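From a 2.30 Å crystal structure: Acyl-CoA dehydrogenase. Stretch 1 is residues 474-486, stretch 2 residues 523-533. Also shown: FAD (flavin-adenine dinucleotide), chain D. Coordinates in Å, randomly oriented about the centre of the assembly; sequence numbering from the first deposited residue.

Stretch 1 (474-486) EEQEVLGAVADIL
Stretch 2 523-533: AGALSVLPRLV

Residues 476-486 form a regular helix that continues later in the chain. Glu-475 sits at its N-cap position, with phi/psi of -80/65. The second stretch opens in a helix that begins earlier in the chain. Residues 529-531 keep helical phi/psi without the regular bonds, and Val-533 is extended at -132/155. The two helices run nearly antiparallel, with 163° between their N-to-C directions. Their axes approach to 9.0 Å. The register is set by two pairs: Val-478 CA lies 5.6 Å from Val-528 CA, and Ala-481 CA lies 5.4 Å from Gly-524 CA. The contact between them buries 369 Å², both sides summed.

Backbone bonds hold each stretch separately; none crosses between them. In the first helix the i to i+4 pattern starts with Leu-479 N to Glu-475 O at 3.0 Å and runs through Leu-486 N to Val-482 O at 3.1 Å. In the second stretch, Val-528 N reaches Ala-525 O at 3.3 Å and makes a weak bond to Gly-524 O at 3.4 Å. Ser-527, with chi1 p, folds its hydroxyl back on its own helix, and OG donates to Gly-524 O at 2.7 Å. Farther on, Leu-532 N bonds to Leu-529 O at 2.7 Å, and Val-533 N bonds to the same Leu-529 O at 2.9 Å.

Val-528 and Val-478 have the largest covered areas in the contact. Val-528 has chi1 m, and its CA-to-CB bond points toward the first helix. Val-528 CG2 meets Ala-481 CB at 3.6 Å, while Val-528 CG1 lies 4.2 Å from Val-478 CA. Val-478 has chi1 t, and its CA-to-CB bond points sideways. Its CG2 lies 4.4 Å from Val-528 CB and 4.2 Å from Leu-532 CD2. Leu-532 is an m, t rotamer; its CA-to-CB bond is sideways, but the end of the chain comes nearer. At the other end of the contact, Ile-485, also m, t, brings CD1 to 4.4 Å from Ala-525 CB.

Two small residues face each other at Ala-481 and Gly-524. The Ala-481 methyl points toward the second helix, and its CB lies 3.8 Å from Gly-524 O. Gly-524 has no side chain; an ideal CB there would point toward the first helix, 4.2 Å from Ala-481 CB.

The charged contact is a salt bridge between Glu-475 and Arg-531. Both CA-to-CB bonds point toward the opposing stretch. Glu-475 has chi1 m, chi2 m and chi3 144°; Arg-531 has chi1 t, chi2 p, chi3 t and chi4 -166°. The carboxylate meets the guanidinium at its edge, with OE2 near the guanidinium plane. Arg-531 NE donates to Glu-475 OE2 at 3.0 Å. Arg-531 NH2 adds weak bonds to Glu-475 OE1 and OE2, both at 3.4 Å. Opposite charge thus reinforces the hydrogen bonds. The aliphatic part of Arg-531 also packs, with CG 4.3 Å from Val-478 CG2.

Gln-476, with chi1 m and chi2 t, serves the cofactor instead. Its NE2 donates to FAD N1A at 2.6 Å, binding the adenine.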

# COMPACT_ATOMS: atom_id res chain seq x y z
N GLU B 474 21.31 -15.47 -10.01
CA GLU B 474 21.60 -14.75 -8.78
C GLU B 474 21.30 -13.25 -8.90
O GLU B 474 20.96 -12.61 -7.91
CB GLU B 474 23.07 -14.93 -8.38
CG GLU B 474 23.38 -16.26 -7.73
CD GLU B 474 22.62 -16.45 -6.43
OE1 GLU B 474 22.90 -15.72 -5.46
OE2 GLU B 474 21.73 -17.33 -6.38
N GLU B 475 21.42 -12.70 -10.11
CA GLU B 475 21.15 -11.27 -10.32
C GLU B 475 19.66 -11.00 -10.42
O GLU B 475 19.16 -10.57 -11.46
CB GLU B 475 21.85 -10.80 -11.59
CG GLU B 475 23.34 -11.07 -11.60
CD GLU B 475 24.08 -10.22 -10.59
OE1 GLU B 475 25.06 -10.72 -10.00
OE2 GLU B 475 23.69 -9.05 -10.41
N GLN B 476 18.96 -11.25 -9.32
CA GLN B 476 17.52 -11.06 -9.26
C GLN B 476 17.04 -9.65 -9.50
O GLN B 476 15.94 -9.46 -10.05
CB GLN B 476 16.99 -11.54 -7.91
CG GLN B 476 17.24 -12.99 -7.66
CD GLN B 476 16.65 -13.45 -6.35
OE1 GLN B 476 16.40 -12.64 -5.46
NE2 GLN B 476 16.43 -14.75 -6.22
N GLU B 477 17.81 -8.65 -9.06
CA GLU B 477 17.40 -7.27 -9.27
C GLU B 477 17.36 -7.06 -10.78
O GLU B 477 16.37 -6.56 -11.32
CB GLU B 477 18.37 -6.26 -8.62
CG GLU B 477 18.43 -6.28 -7.09
CD GLU B 477 19.49 -7.22 -6.59
OE1 GLU B 477 20.12 -6.88 -5.57
OE2 GLU B 477 19.68 -8.28 -7.22
N VAL B 478 18.42 -7.46 -11.47
CA VAL B 478 18.45 -7.35 -12.92
C VAL B 478 17.24 -8.07 -13.54
O VAL B 478 16.58 -7.52 -14.42
CB VAL B 478 19.72 -7.98 -13.50
CG1 VAL B 478 19.69 -7.89 -15.02
CG2 VAL B 478 20.96 -7.29 -12.92
N LEU B 479 16.94 -9.28 -13.10
CA LEU B 479 15.81 -10.00 -13.67
C LEU B 479 14.49 -9.29 -13.44
O LEU B 479 13.61 -9.28 -14.31
CB LEU B 479 15.73 -11.43 -13.12
CG LEU B 479 16.91 -12.33 -13.48
CD1 LEU B 479 16.57 -13.76 -13.15
CD2 LEU B 479 17.22 -12.22 -14.96
N GLY B 480 14.36 -8.69 -12.26
CA GLY B 480 13.15 -7.97 -11.90
C GLY B 480 12.88 -6.76 -12.77
O GLY B 480 11.75 -6.54 -13.22
N ALA B 481 13.92 -5.96 -13.00
CA ALA B 481 13.78 -4.78 -13.84
C ALA B 481 13.37 -5.28 -15.24
O ALA B 481 12.52 -4.70 -15.89
CB ALA B 481 15.11 -4.00 -13.89
N VAL B 482 13.97 -6.38 -15.68
CA VAL B 482 13.61 -6.94 -16.99
C VAL B 482 12.14 -7.37 -17.02
O VAL B 482 11.43 -7.08 -17.98
CB VAL B 482 14.53 -8.14 -17.35
CG1 VAL B 482 13.98 -8.88 -18.56
CG2 VAL B 482 15.92 -7.64 -17.66
N ALA B 483 11.68 -8.05 -15.96
CA ALA B 483 10.29 -8.50 -15.87
C ALA B 483 9.30 -7.33 -15.88
O ALA B 483 8.25 -7.41 -16.51
CB ALA B 483 10.10 -9.37 -14.61
N ASP B 484 9.64 -6.25 -15.18
CA ASP B 484 8.78 -5.08 -15.14
C ASP B 484 8.62 -4.44 -16.53
O ASP B 484 7.58 -3.86 -16.85
CB ASP B 484 9.31 -4.06 -14.13
CG ASP B 484 9.13 -4.53 -12.70
OD1 ASP B 484 8.07 -5.12 -12.42
OD2 ASP B 484 10.04 -4.33 -11.85
N ILE B 485 9.63 -4.58 -17.37
CA ILE B 485 9.54 -4.02 -18.72
C ILE B 485 8.62 -4.92 -19.55
O ILE B 485 7.73 -4.43 -20.25
CB ILE B 485 10.93 -3.91 -19.35
CG1 ILE B 485 11.81 -3.03 -18.45
CG2 ILE B 485 10.84 -3.29 -20.75
CD1 ILE B 485 13.22 -2.86 -18.93
N LEU B 486 8.81 -6.24 -19.42
CA LEU B 486 7.99 -7.21 -20.14
C LEU B 486 6.52 -7.06 -19.74
O LEU B 486 5.63 -7.16 -20.58
CB LEU B 486 8.49 -8.64 -19.85
CG LEU B 486 9.88 -8.96 -20.41
CD1 LEU B 486 10.37 -10.30 -19.88
CD2 LEU B 486 9.83 -8.96 -21.93
N ALA B 523 13.79 4.40 -16.23
CA ALA B 523 14.31 4.36 -14.87
C ALA B 523 14.77 2.95 -14.48
O ALA B 523 15.87 2.77 -13.99
CB ALA B 523 13.25 4.88 -13.88
N GLY B 524 13.93 1.94 -14.72
CA GLY B 524 14.32 0.58 -14.38
C GLY B 524 15.54 0.06 -15.12
O GLY B 524 16.45 -0.51 -14.51
N ALA B 525 15.56 0.24 -16.44
CA ALA B 525 16.69 -0.23 -17.24
C ALA B 525 17.96 0.46 -16.75
O ALA B 525 19.00 -0.16 -16.55
CB ALA B 525 16.46 0.05 -18.74
N LEU B 526 17.87 1.77 -16.55
CA LEU B 526 19.03 2.53 -16.10
C LEU B 526 19.43 2.26 -14.66
O LEU B 526 20.53 2.63 -14.25
CB LEU B 526 18.79 4.02 -16.30
CG LEU B 526 18.63 4.46 -17.75
CD1 LEU B 526 18.16 5.91 -17.81
CD2 LEU B 526 19.94 4.26 -18.49
N SER B 527 18.55 1.63 -13.89
CA SER B 527 18.87 1.35 -12.49
C SER B 527 19.58 0.02 -12.34
O SER B 527 20.12 -0.29 -11.27
CB SER B 527 17.59 1.36 -11.64
OG SER B 527 16.76 0.25 -11.93
N VAL B 528 19.60 -0.78 -13.40
CA VAL B 528 20.27 -2.08 -13.36
C VAL B 528 21.34 -2.24 -14.43
O VAL B 528 22.02 -3.26 -14.48
CB VAL B 528 19.27 -3.26 -13.48
CG1 VAL B 528 18.30 -3.24 -12.31
CG2 VAL B 528 18.53 -3.21 -14.81
N LEU B 529 21.50 -1.24 -15.28
CA LEU B 529 22.49 -1.31 -16.35
C LEU B 529 23.93 -1.13 -15.86
O LEU B 529 24.84 -1.85 -16.29
CB LEU B 529 22.14 -0.28 -17.43
CG LEU B 529 21.78 -0.84 -18.81
CD1 LEU B 529 21.39 -2.32 -18.76
CD2 LEU B 529 20.64 -0.01 -19.36
N PRO B 530 24.17 -0.17 -14.95
CA PRO B 530 25.52 0.06 -14.43
C PRO B 530 26.08 -1.24 -13.83
O PRO B 530 27.29 -1.36 -13.60
CB PRO B 530 25.30 1.14 -13.36
CG PRO B 530 24.12 1.90 -13.90
CD PRO B 530 23.21 0.81 -14.40
N ARG B 531 25.19 -2.20 -13.59
CA ARG B 531 25.57 -3.49 -13.01
C ARG B 531 26.10 -4.45 -14.08
O ARG B 531 26.84 -5.40 -13.77
CB ARG B 531 24.37 -4.13 -12.31
CG ARG B 531 24.62 -5.50 -11.69
CD ARG B 531 25.45 -5.43 -10.41
NE ARG B 531 25.47 -6.72 -9.73
CZ ARG B 531 25.88 -6.92 -8.48
NH1 ARG B 531 26.31 -5.90 -7.74
NH2 ARG B 531 25.83 -8.13 -7.95
N LEU B 532 25.73 -4.19 -15.33
CA LEU B 532 26.11 -5.02 -16.47
C LEU B 532 27.22 -4.41 -17.35
O LEU B 532 27.99 -5.13 -17.96
CB LEU B 532 24.88 -5.28 -17.34
CG LEU B 532 23.64 -5.74 -16.57
CD1 LEU B 532 22.48 -5.96 -17.53
CD2 LEU B 532 23.96 -7.01 -15.82
N VAL B 533 27.27 -3.08 -17.40
CA VAL B 533 28.28 -2.40 -18.23
C VAL B 533 29.00 -1.28 -17.50
O VAL B 533 28.47 -0.70 -16.55
CB VAL B 533 27.64 -1.81 -19.51
CG1 VAL B 533 27.29 -2.92 -20.49
CG2 VAL B 533 26.39 -1.01 -19.16
PA FAD D . 8.17 -16.55 3.09
O1A FAD D . 6.90 -16.00 3.50
O2A FAD D . 8.69 -18.01 3.48
O5B FAD D . 8.81 -15.91 1.80
C5B FAD D . 9.41 -14.66 2.13
C4B FAD D . 10.07 -14.34 0.81
O4B FAD D . 9.77 -14.96 -0.37
C3B FAD D . 10.60 -12.87 0.50
O3B FAD D . 11.85 -12.63 1.17
C2B FAD D . 10.69 -13.13 -1.06
O2B FAD D . 11.65 -12.34 -1.78
C1B FAD D . 11.02 -14.57 -0.80
N9A FAD D . 11.65 -15.44 -1.75
C8A FAD D . 11.38 -16.78 -1.77
N7A FAD D . 12.08 -17.36 -2.67
C5A FAD D . 12.83 -16.44 -3.31
C6A FAD D . 13.79 -16.49 -4.37
N6A FAD D . 14.08 -17.70 -4.96
N1A FAD D . 14.37 -15.32 -4.76
C2A FAD D . 14.10 -14.16 -4.17
N3A FAD D . 13.23 -14.10 -3.18
C4A FAD D . 12.57 -15.17 -2.70
N1 FAD D . -1.17 -23.05 0.77
C2 FAD D . -1.68 -24.18 0.23
O2 FAD D . -0.92 -25.09 -0.04
N3 FAD D . -3.01 -24.34 -0.02
C4 FAD D . -3.93 -23.36 0.27
O4 FAD D . -5.11 -23.51 0.06
C4X FAD D . -3.43 -22.10 0.88
N5 FAD D . -4.25 -21.10 1.24
C5X FAD D . -3.77 -19.98 1.84
C6 FAD D . -4.66 -18.93 2.28
C7 FAD D . -4.14 -17.80 2.94
C7M FAD D . -5.09 -16.72 3.42
C8 FAD D . -2.73 -17.68 3.16
C8M FAD D . -2.14 -16.49 3.87
C9 FAD D . -1.88 -18.67 2.74
C9A FAD D . -2.37 -19.84 2.08
N10 FAD D . -1.47 -20.86 1.69
C10 FAD D . -1.95 -22.01 1.11
C1' FAD D . -0.08 -20.63 1.98
C2' FAD D . 0.77 -20.16 0.79
O2' FAD D . 0.85 -21.16 -0.21
C3' FAD D . 2.08 -19.88 1.46
O3' FAD D . 1.85 -18.82 2.43
C4' FAD D . 3.18 -19.40 0.55
O4' FAD D . 3.55 -20.35 -0.45
C5' FAD D . 4.25 -19.13 1.55
O5' FAD D . 5.37 -18.62 1.03
P FAD D . 6.09 -18.21 2.41
O1P FAD D . 5.13 -17.38 3.18
O2P FAD D . 6.48 -19.53 3.27
O3P FAD D . 7.38 -17.34 1.90